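Side-chain contact in listeriolysin O (Listeria monocytogenes, PDB 4CDB), which perforates cholesterol-containing host membranes by binding to them, changing shape and inserting as an oligomeric pore complex: residues I130-A135 and N141-T146. Residues are numbered along the deposited sequence; the frame is centred on the assembly and turned at random.
With NA (sodium ion), chain L; NA (sodium ion), chain M.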
ATOM      1  N   ILE A 130       8.580   9.074 -35.327  1.00 42.68           N
ATOM      2  CA  ILE A 130       9.869   8.827 -35.971  1.00 39.98           C
ATOM      3  C   ILE A 130      10.018   7.350 -36.347  1.00 39.74           C
ATOM      4  O   ILE A 130       9.646   6.462 -35.578  1.00 38.55           O
ATOM      5  CB  ILE A 130      11.057   9.297 -35.089  1.00 42.55           C
ATOM      6  CG1 ILE A 130      12.389   9.106 -35.822  1.00 45.03           C
ATOM      7  CG2 ILE A 130      11.058   8.578 -33.746  1.00 43.16           C
ATOM      8  CD1 ILE A 130      13.592   9.600 -35.042  1.00 47.41           C
ATOM      9  N   VAL A 131      10.545   7.095 -37.541  1.00 34.93           N
ATOM     10  CA  VAL A 131      10.746   5.732 -38.015  1.00 38.59           C
ATOM     11  C   VAL A 131      12.099   5.186 -37.559  1.00 42.92           C
ATOM     12  O   VAL A 131      13.127   5.843 -37.718  1.00 43.34           O
ATOM     13  CB  VAL A 131      10.659   5.656 -39.552  1.00 40.40           C
ATOM     14  CG1 VAL A 131      10.847   4.225 -40.026  1.00 39.83           C
ATOM     15  CG2 VAL A 131       9.326   6.200 -40.032  1.00 40.42           C
ATOM     16  N   VAL A 132      12.085   3.991 -36.978  1.00 42.82           N
ATOM     17  CA  VAL A 132      13.312   3.291 -36.616  1.00 41.91           C
ATOM     18  C   VAL A 132      13.497   2.124 -37.573  1.00 46.65           C
ATOM     19  O   VAL A 132      12.691   1.196 -37.582  1.00 45.81           O
ATOM     20  CB  VAL A 132      13.245   2.743 -35.180  1.00 41.69           C
ATOM     21  CG1 VAL A 132      14.568   2.088 -34.801  1.00 36.77           C
ATOM     22  CG2 VAL A 132      12.897   3.852 -34.210  1.00 46.15           C
ATOM     23  N   LYS A 133      14.555   2.173 -38.380  1.00 51.34           N
ATOM     24  CA  LYS A 133      14.787   1.166 -39.416  1.00 55.44           C
ATOM     25  C   LYS A 133      15.096  -0.220 -38.850  1.00 54.48           C
ATOM     26  O   LYS A 133      14.465  -1.208 -39.228  1.00 55.79           O
ATOM     27  CB  LYS A 133      15.899   1.619 -40.367  1.00 62.53           C
ATOM     28  CG  LYS A 133      15.392   2.166 -41.694  1.00 68.75           C
ATOM     29  CD  LYS A 133      14.227   3.124 -41.491  1.00 73.94           C
ATOM     30  CE  LYS A 133      13.704   3.658 -42.815  1.00 79.31           C
ATOM     31  NZ  LYS A 133      14.700   4.538 -43.484  1.00 81.60           N
ATOM     32  N   ASN A 134      16.072  -0.289 -37.952  1.00 51.94           N
ATOM     33  CA  ASN A 134      16.394  -1.535 -37.266  1.00 53.72           C
ATOM     34  C   ASN A 134      16.151  -1.404 -35.767  1.00 48.60           C
ATOM     35  O   ASN A 134      16.960  -0.824 -35.045  1.00 48.60           O
ATOM     36  CB  ASN A 134      17.840  -1.950 -37.539  1.00 60.34           C
ATOM     37  CG  ASN A 134      18.172  -3.313 -36.961  1.00 67.91           C
ATOM     38  OD1 ASN A 134      17.281  -4.124 -36.703  1.00 68.12           O
ATOM     39  ND2 ASN A 134      19.458  -3.573 -36.758  1.00 72.49           N
ATOM     40  N   ALA A 135      15.034  -1.959 -35.307  1.00 46.09           N
ATOM     41  CA  ALA A 135      14.573  -1.745 -33.940  1.00 46.73           C
ATOM     42  C   ALA A 135      15.357  -2.514 -32.875  1.00 47.72           C
ATOM     43  O   ALA A 135      14.799  -3.357 -32.173  1.00 52.36           O
ATOM     44  CB  ALA A 135      13.090  -2.067 -33.835  1.00 45.69           C
ATOM     45  N   ASN A 141      16.316   3.478 -28.262  1.00 32.34           N
ATOM     46  CA  ASN A 141      16.649   4.446 -27.220  1.00 36.37           C
ATOM     47  C   ASN A 141      17.201   5.761 -27.766  1.00 42.58           C
ATOM     48  O   ASN A 141      16.952   6.826 -27.204  1.00 43.77           O
ATOM     49  CB  ASN A 141      17.622   3.845 -26.204  1.00 40.33           C
ATOM     50  CG  ASN A 141      16.958   2.835 -25.290  1.00 50.71           C
ATOM     51  OD1 ASN A 141      15.742   2.864 -25.090  1.00 55.39           O
ATOM     52  ND2 ASN A 141      17.755   1.938 -24.720  1.00 52.25           N
ATOM     53  N   ASN A 142      17.958   5.690 -28.854  1.00 42.18           N
ATOM     54  CA  ASN A 142      18.432   6.904 -29.506  1.00 51.96           C
ATOM     55  C   ASN A 142      17.271   7.647 -30.160  1.00 48.64           C
ATOM     56  O   ASN A 142      17.247   8.878 -30.189  1.00 43.02           O
ATOM     57  CB  ASN A 142      19.534   6.595 -30.525  1.00 58.85           C
ATOM     58  CG  ASN A 142      20.862   6.274 -29.864  1.00 68.83           C
ATOM     59  OD1 ASN A 142      21.632   7.172 -29.522  1.00 77.80           O
ATOM     60  ND2 ASN A 142      21.138   4.987 -29.682  1.00 68.84           N
ATOM     61  N   ALA A 143      16.299   6.890 -30.665  1.00 41.64           N
ATOM     62  CA  ALA A 143      15.105   7.476 -31.261  1.00 39.24           C
ATOM     63  C   ALA A 143      14.244   8.172 -30.210  1.00 39.88           C
ATOM     64  O   ALA A 143      13.637   9.210 -30.481  1.00 36.01           O
ATOM     65  CB  ALA A 143      14.300   6.415 -31.988  1.00 30.04           C
ATOM     66  N   VAL A 144      14.187   7.591 -29.017  1.00 36.16           N
ATOM     67  CA  VAL A 144      13.450   8.189 -27.909  1.00 37.39           C
ATOM     68  C   VAL A 144      14.067   9.537 -27.536  1.00 37.85           C
ATOM     69  O   VAL A 144      13.361  10.536 -27.392  1.00 40.46           O
ATOM     70  CB  VAL A 144      13.438   7.262 -26.676  1.00 39.74           C
ATOM     71  CG1 VAL A 144      12.895   7.996 -25.458  1.00 42.45           C
ATOM     72  CG2 VAL A 144      12.625   6.002 -26.964  1.00 37.08           C
ATOM     73  N   ASN A 145      15.388   9.556 -27.390  1.00 38.29           N
ATOM     74  CA  ASN A 145      16.114  10.784 -27.084  1.00 46.95           C
ATOM     75  C   ASN A 145      15.938  11.846 -28.166  1.00 48.78           C
ATOM     76  O   ASN A 145      15.951  13.044 -27.879  1.00 54.32           O
ATOM     77  CB  ASN A 145      17.600  10.493 -26.869  1.00 54.17           C
ATOM     78  CG  ASN A 145      17.847   9.569 -25.694  1.00 64.95           C
ATOM     79  OD1 ASN A 145      17.007   9.445 -24.800  1.00 68.02           O
ATOM     80  ND2 ASN A 145      19.003   8.917 -25.684  1.00 69.76           N
ATOM     81  N   THR A 146      15.778  11.398 -29.407  1.00 47.82           N
ATOM     82  CA  THR A 146      15.572  12.304 -30.533  1.00 50.36           C
ATOM     83  C   THR A 146      14.221  13.009 -30.426  1.00 50.72           C
ATOM     84  O   THR A 146      14.118  14.213 -30.666  1.00 54.40           O
ATOM     85  CB  THR A 146      15.672  11.560 -31.881  1.00 49.69           C
ATOM     86  OG1 THR A 146      16.926  10.867 -31.954  1.00 52.80           O
ATOM     87  CG2 THR A 146      15.566  12.535 -33.045  1.00 41.45           C
TER
HETATM   88 NA    NA L1537      17.796  -6.377 -35.718  1.00 58.85          NA
HETATM   89 NA    NA M1538      14.962  -5.496 -30.237  1.00 79.48          NA
HETATM   90  O   HOH W   1      13.431  -7.980 -29.712  1.00 77.68           O
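I130 and V132, successive inward-facing residues of strand 129-132, reach helix 137-152 at A143 and T146, and the contact illustrates how a helix settles against the strand that precedes it when a small residue faces the sheet. The isoleucine can be followed outward. From its CB, which is directed at the helix, the CG2 branch lies 4.2 Å from A143 O and 4.3 Å from A143 CB. The other branch starts with CG1 anti to the backbone N (chi1 -177°) and stays extended through chi2, which carries CD1 on to the CG2 methyl of T146, 4.1 Å away; the two side chains cross nearly at right angles. V132 supplies the closest touch, its CG2 standing 3.7 Å from the A143 CB. T146 turns its hydroxyl back into its own helix: OG1 donates to N142 O at 2.7 Å, from the opposite face of that carbonyl to the T146 backbone N, leaving CG2 for the isoleucine. Strand 130-132 and helix piece 141-146 run almost antiparallel, their axes 9.3 Å apart at closest approach. Beyond the strand, N134 OD1 and A135 O bind two different sodium ions, while L116 of strand 114-118 also packs on A143. The side-chain touches are methyl on methyl, so the contact probably rests on van der Waals fit and burial of carbon, most of all at V132 and A143, with the hydroxyl of T146 already bonded within the helix.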